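Local structure of fatty acid amide hydrolase (Candida albicans, 6KVR) at residues A[164-169]-A[198-203]; A[272-277]-A[291-296]. The protein probably hydrolyses amides of monocarboxylic acids to the carboxylate and ammonium, as an enzyme of the amidase family. All blocks are in the same frame, centred on the assembly; numbering follows the deposited sequence.

Both contacts hang on the large mixed sheet of the amidase fold, with centres about 21 Å apart and nearest atoms about 11 Å apart, so they do not touch. Contact 1 belongs to strand 199-201 and contact 2 to strand 295-300; in the sheet order they lie on either side of strands 155-158 and 248-253. The first of this pair carries K158, predicted to form the charge relay with S233, while S257 is the predicted acyl-ester nucleophile, as in the Ser-Ser-Lys triad of amidase signature enzymes. The Q203 side chain of contact 1 is about 4 Å from that of K158, whereas the A296 side chain of contact 2 is about 8 Å from that of K158.

Contact 1 (A[164-169]-A[198-203]); sequences KDKITH and YVRTSQ
R200 leaves the backbone with CG anti to its own carbonyl carbon, then bends at chi3 (74°), which swings the guanidinium across to the loop 164-169. There T168 holds OG1 beside its backbone N, in position to meet an incoming N-H. NH1 donates to I167 O at 2.8 Å, an N-H...O angle of 146°, arriving from above the carbonyl plane. NH2 gives its bond to T168 OG1 at 3.1 Å, and a weak one to I167 O at 3.3 Å. Both acceptors lie at the guanidinium edge, somewhat out of its plane. The T168 and R200 side chains cross at about a right angle. K166 lays its CB against R200 NH1 at 3.5 Å, but its chain runs off to a salt bridge with E128. R200 NH1 also pairs with E123 and NH2 with the main-chain O of E159; together these bonds fix the rotation of the guanidinium, and E123 probably offsets its buried charge.

Farther along, H169 CE1 comes within 4.0 Å of Q203 NE2, ring and amide planes 87° apart. This is packing: H169 ND1 is hydrogen-bonded to G171 N, and Q203 NE2 to E159, whose other carboxylate oxygen takes the H169 backbone N. E159 thus ties both segments just past the predicted catalytic K158, whose side chain Q203 touches.

R200 anchors the loop following strand 155-158 to strand 199-201, which is flanked by strands 123-124 and 155-158, with helix 235-243 packed against V199 and T201.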
loop_
_atom_site.group_PDB
_atom_site.type_symbol
_atom_site.label_atom_id
_atom_site.label_comp_id
_atom_site.label_asym_id
_atom_site.label_seq_id
_atom_site.Cartn_x
_atom_site.Cartn_y
_atom_site.Cartn_z
ATOM N N LYS A 164 17.612 12.113 17.146
ATOM C CA LYS A 164 17.837 13.553 17.146
ATOM C C LYS A 164 19.218 13.900 17.688
ATOM O O LYS A 164 19.604 13.467 18.775
ATOM C CB LYS A 164 16.757 14.239 17.975
ATOM C CG LYS A 164 17.142 15.599 18.491
ATOM C CD LYS A 164 15.966 16.262 19.183
ATOM C CE LYS A 164 16.346 17.665 19.648
ATOM N NZ LYS A 164 15.155 18.544 19.826
ATOM N N ASP A 165 19.968 14.666 16.893
ATOM C CA ASP A 165 21.250 15.242 17.269
ATOM C C ASP A 165 22.327 14.191 17.479
ATOM O O ASP A 165 23.289 14.437 18.198
ATOM C CB ASP A 165 21.131 16.126 18.510
ATOM C CG ASP A 165 20.282 17.356 18.247
ATOM O OD1 ASP A 165 20.318 17.834 17.093
ATOM O OD2 ASP A 165 19.573 17.827 19.169
ATOM N N LYS A 166 22.207 13.035 16.835
ATOM C CA LYS A 166 23.236 12.009 16.920
ATOM C C LYS A 166 23.530 11.454 15.538
ATOM O O LYS A 166 22.658 11.430 14.665
ATOM C CB LYS A 166 22.827 10.890 17.860
ATOM C CG LYS A 166 23.128 11.230 19.290
ATOM C CD LYS A 166 22.582 10.198 20.241
ATOM C CE LYS A 166 23.014 10.517 21.672
ATOM N NZ LYS A 166 21.835 10.206 22.482
ATOM N N ILE A 167 24.790 11.050 15.342
ATOM C CA ILE A 167 25.180 10.419 14.092
ATOM C C ILE A 167 24.209 9.303 13.777
ATOM O O ILE A 167 23.876 8.486 14.646
ATOM C CB ILE A 167 26.612 9.867 14.178
ATOM C CG1 ILE A 167 27.640 10.988 14.271
ATOM C CG2 ILE A 167 26.903 8.973 12.968
ATOM C CD1 ILE A 167 29.018 10.468 14.765
ATOM N N THR A 168 23.751 9.267 12.526
ATOM C CA THR A 168 22.919 8.189 12.013
ATOM C C THR A 168 23.503 7.774 10.671
ATOM O O THR A 168 23.350 8.484 9.673
ATOM C CB THR A 168 21.466 8.629 11.883
ATOM O OG1 THR A 168 21.022 9.105 13.152
ATOM C CG2 THR A 168 20.575 7.459 11.433
ATOM N N HIS A 169 24.180 6.635 10.647
ATOM C CA HIS A 169 24.937 6.251 9.475
ATOM C C HIS A 169 24.431 4.991 8.801
ATOM O O HIS A 169 24.814 4.736 7.652
ATOM C CB HIS A 169 26.426 6.083 9.843
ATOM C CG HIS A 169 26.661 5.147 10.986
ATOM N ND1 HIS A 169 26.348 3.806 10.920
ATOM C CD2 HIS A 169 27.174 5.356 12.221
ATOM C CE1 HIS A 169 26.657 3.228 12.070
ATOM N NE2 HIS A 169 27.169 4.146 12.872
ATOM N N TYR A 198 18.767 4.720 25.546
ATOM C CA TYR A 198 20.111 4.682 26.111
ATOM C C TYR A 198 21.122 3.933 25.248
ATOM O O TYR A 198 22.325 4.132 25.424
ATOM C CB TYR A 198 20.078 4.052 27.517
ATOM C CG TYR A 198 19.493 2.655 27.562
ATOM C CD1 TYR A 198 18.144 2.433 27.302
ATOM C CD2 TYR A 198 20.291 1.557 27.839
ATOM C CE1 TYR A 198 17.611 1.157 27.331
ATOM C CE2 TYR A 198 19.765 0.278 27.869
ATOM C CZ TYR A 198 18.426 0.086 27.628
ATOM O OH TYR A 198 17.897 -1.180 27.668
ATOM N N VAL A 199 20.671 3.065 24.335
ATOM C CA VAL A 199 21.576 2.263 23.506
ATOM C C VAL A 199 21.029 2.147 22.081
ATOM O O VAL A 199 19.820 1.983 21.872
ATOM C CB VAL A 199 21.807 0.858 24.109
ATOM C CG1 VAL A 199 20.497 0.108 24.260
ATOM C CG2 VAL A 199 22.761 0.052 23.256
ATOM N N ARG A 200 21.929 2.240 21.101
ATOM C CA ARG A 200 21.605 2.025 19.697
ATOM C C ARG A 200 22.494 0.900 19.199
ATOM O O ARG A 200 23.713 0.928 19.415
ATOM C CB ARG A 200 21.806 3.302 18.857
ATOM C CG ARG A 200 20.869 4.444 19.280
ATOM C CD ARG A 200 21.284 5.783 18.696
ATOM N NE ARG A 200 20.965 5.848 17.278
ATOM C CZ ARG A 200 21.499 6.719 16.434
ATOM N NH1 ARG A 200 22.373 7.620 16.841
ATOM N NH2 ARG A 200 21.120 6.705 15.156
ATOM N N THR A 201 21.884 -0.082 18.544
ATOM C CA THR A 201 22.481 -1.395 18.341
ATOM C C THR A 201 23.031 -1.563 16.933
ATOM O O THR A 201 22.653 -0.853 15.995
ATOM C CB THR A 201 21.456 -2.490 18.622
ATOM O OG1 THR A 201 20.234 -2.184 17.935
ATOM C CG2 THR A 201 21.183 -2.578 20.122
ATOM N N SER A 202 23.888 -2.569 16.792
ATOM C CA SER A 202 24.689 -2.776 15.597
ATOM C C SER A 202 23.880 -3.392 14.465
ATOM O O SER A 202 22.797 -3.958 14.659
ATOM C CB SER A 202 25.903 -3.658 15.895
ATOM O OG SER A 202 25.466 -4.937 16.339
ATOM N N GLN A 203 24.452 -3.276 13.271
ATOM C CA GLN A 203 23.860 -3.696 12.012
ATOM C C GLN A 203 24.998 -3.890 11.020
ATOM O O GLN A 203 26.051 -3.267 11.164
ATOM C CB GLN A 203 22.870 -2.643 11.499
ATOM C CG GLN A 203 23.572 -1.339 11.184
ATOM C CD GLN A 203 22.763 -0.117 11.533
ATOM O OE1 GLN A 203 21.580 -0.205 11.880
ATOM N NE2 GLN A 203 23.405 1.041 11.460
#

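Contact 2 (A[272-277]-A[291-296]); sequences PTTKRI and SVPAVA
Two bonds grip water 2, which donates to I277 O at 2.5 Å and accepts from A296 N at 3.1 Å. Water 1, also held by two, bridges in the opposite sense, taking the K275 N-H (N to water 3.1 Å) and donating to A294 O at 3.0 Å. No direct hydrogen bond joins 272-277 to 291-296, so these two waters supply the polar link between the two main chains.

The loop reaches them through a type II beta turn from T273 to R276, in which K275 takes the positive phi (75°) expected at the third position. Van der Waals contact does the rest, part of it methyl and ring carbons against carbonyl oxygens. V295 points at the turn with chi1 at 119°, well off a staggered position, and wedges its two methyls against it: CG2 lies 3.4 Å from P272 O and close to T274 CA, while CG1 meets P272 CD at 3.6 Å. T274 sets CG2 beside its backbone N, so that this methyl touches both V295 CG2 and, at 3.7 Å, P293 CG, crossing each at about a right angle; its OG1 turns to D491 instead. At the other end P272 CG presses on A296 O at 3.2 Å, and I277 packs its CB and CG2 against the same oxygen and CG2 against the A296 methyl.

A294 approaches I254, a predicted substrate-binding residue, while K275 packs on K275 of the second subunit. The contact packs the segment leading into strand 295-300 against the loop leaving its antiparallel neighbour 268-271; strand 248-253 runs along the other edge, and helix 303-317 packs on P272 and I277.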
loop_
_atom_site.group_PDB
_atom_site.type_symbol
_atom_site.label_atom_id
_atom_site.label_comp_id
_atom_site.label_asym_id
_atom_site.label_seq_id
_atom_site.Cartn_x
_atom_site.Cartn_y
_atom_site.Cartn_z
ATOM N N PRO A 272 5.554 -7.184 11.098
ATOM C CA PRO A 272 4.153 -6.872 10.793
ATOM C C PRO A 272 3.918 -6.687 9.296
ATOM O O PRO A 272 4.856 -6.554 8.495
ATOM C CB PRO A 272 3.889 -5.578 11.566
ATOM C CG PRO A 272 5.239 -5.036 11.949
ATOM C CD PRO A 272 6.279 -6.073 11.731
ATOM N N THR A 273 2.636 -6.738 8.923
ATOM C CA THR A 273 2.240 -6.380 7.565
ATOM C C THR A 273 2.720 -4.971 7.266
ATOM O O THR A 273 2.727 -4.108 8.152
ATOM C CB THR A 273 0.709 -6.435 7.393
ATOM O OG1 THR A 273 0.160 -7.554 8.093
ATOM C CG2 THR A 273 0.347 -6.571 5.903
ATOM N N THR A 274 3.106 -4.723 6.013
ATOM C CA THR A 274 3.619 -3.401 5.672
ATOM C C THR A 274 2.585 -2.322 5.962
ATOM O O THR A 274 1.371 -2.561 5.931
ATOM C CB THR A 274 4.029 -3.313 4.200
ATOM O OG1 THR A 274 2.921 -3.694 3.373
ATOM C CG2 THR A 274 5.239 -4.215 3.899
ATOM N N LYS A 275 3.093 -1.127 6.261
ATOM C CA LYS A 275 2.342 0.120 6.367
ATOM C C LYS A 275 1.515 0.227 7.640
ATOM O O LYS A 275 0.605 1.037 7.711
ATOM C CB LYS A 275 1.466 0.354 5.132
ATOM C CG LYS A 275 2.263 0.273 3.820
ATOM C CD LYS A 275 1.512 -0.518 2.751
ATOM C CE LYS A 275 0.822 0.406 1.715
ATOM N NZ LYS A 275 -0.308 -0.237 0.938
ATOM N N ARG A 276 1.824 -0.551 8.671
ATOM C CA ARG A 276 1.237 -0.317 9.979
ATOM C C ARG A 276 2.178 0.472 10.887
ATOM O O ARG A 276 1.747 1.414 11.560
ATOM C CB ARG A 276 0.861 -1.658 10.629
ATOM C CG ARG A 276 -0.082 -2.513 9.798
ATOM C CD ARG A 276 -0.774 -3.607 10.626
ATOM N NE ARG A 276 -1.906 -3.108 11.401
ATOM C CZ ARG A 276 -2.821 -3.874 11.988
ATOM N NH1 ARG A 276 -2.811 -5.189 11.857
ATOM N NH2 ARG A 276 -3.766 -3.300 12.737
ATOM N N ILE A 277 3.463 0.125 10.882
ATOM C CA ILE A 277 4.490 0.798 11.663
ATOM C C ILE A 277 5.330 1.628 10.693
ATOM O O ILE A 277 5.698 1.142 9.619
ATOM C CB ILE A 277 5.341 -0.228 12.448
ATOM C CG1 ILE A 277 4.547 -0.762 13.648
ATOM C CG2 ILE A 277 6.580 0.391 13.012
ATOM C CD1 ILE A 277 3.490 -1.741 13.310
ATOM N N SER A 291 8.684 -2.248 -4.426
ATOM C CA SER A 291 8.310 -3.585 -4.882
ATOM C C SER A 291 8.295 -4.584 -3.727
ATOM O O SER A 291 7.403 -5.437 -3.654
ATOM C CB SER A 291 9.248 -4.038 -6.000
ATOM O OG SER A 291 8.990 -3.303 -7.206
ATOM N N VAL A 292 9.266 -4.498 -2.819
ATOM C CA VAL A 292 9.232 -5.270 -1.578
ATOM C C VAL A 292 9.579 -4.311 -0.445
ATOM O O VAL A 292 10.757 -4.157 -0.075
ATOM C CB VAL A 292 10.151 -6.508 -1.635
ATOM C CG1 VAL A 292 11.589 -6.163 -2.065
ATOM C CG2 VAL A 292 10.135 -7.239 -0.304
ATOM N N PRO A 293 8.593 -3.616 0.108
ATOM C CA PRO A 293 8.902 -2.573 1.091
ATOM C C PRO A 293 9.359 -3.160 2.418
ATOM O O PRO A 293 8.895 -4.217 2.855
ATOM C CB PRO A 293 7.576 -1.807 1.235
ATOM C CG PRO A 293 6.524 -2.732 0.751
ATOM C CD PRO A 293 7.166 -3.642 -0.261
ATOM N N ALA A 294 10.300 -2.461 3.040
ATOM C CA ALA A 294 10.777 -2.796 4.364
ATOM C C ALA A 294 9.683 -2.544 5.398
ATOM O O ALA A 294 8.639 -1.954 5.121
ATOM C CB ALA A 294 12.020 -1.980 4.706
ATOM N N VAL A 295 9.946 -2.998 6.616
ATOM C CA VAL A 295 8.965 -2.977 7.685
ATOM C C VAL A 295 9.734 -2.825 8.985
ATOM O O VAL A 295 10.880 -3.263 9.097
ATOM C CB VAL A 295 8.114 -4.270 7.628
ATOM C CG1 VAL A 295 8.240 -5.103 8.902
ATOM C CG2 VAL A 295 6.685 -3.965 7.273
ATOM N N ALA A 296 9.127 -2.167 9.959
ATOM C CA ALA A 296 9.724 -2.041 11.273
ATOM C C ALA A 296 8.841 -2.769 12.276
ATOM O O ALA A 296 7.641 -2.931 12.061
ATOM C CB ALA A 296 9.894 -0.569 11.663
HETATM O O HOH W 1 6.136 -0.538 5.863
HETATM O O HOH W 2 6.398 -1.121 8.847
#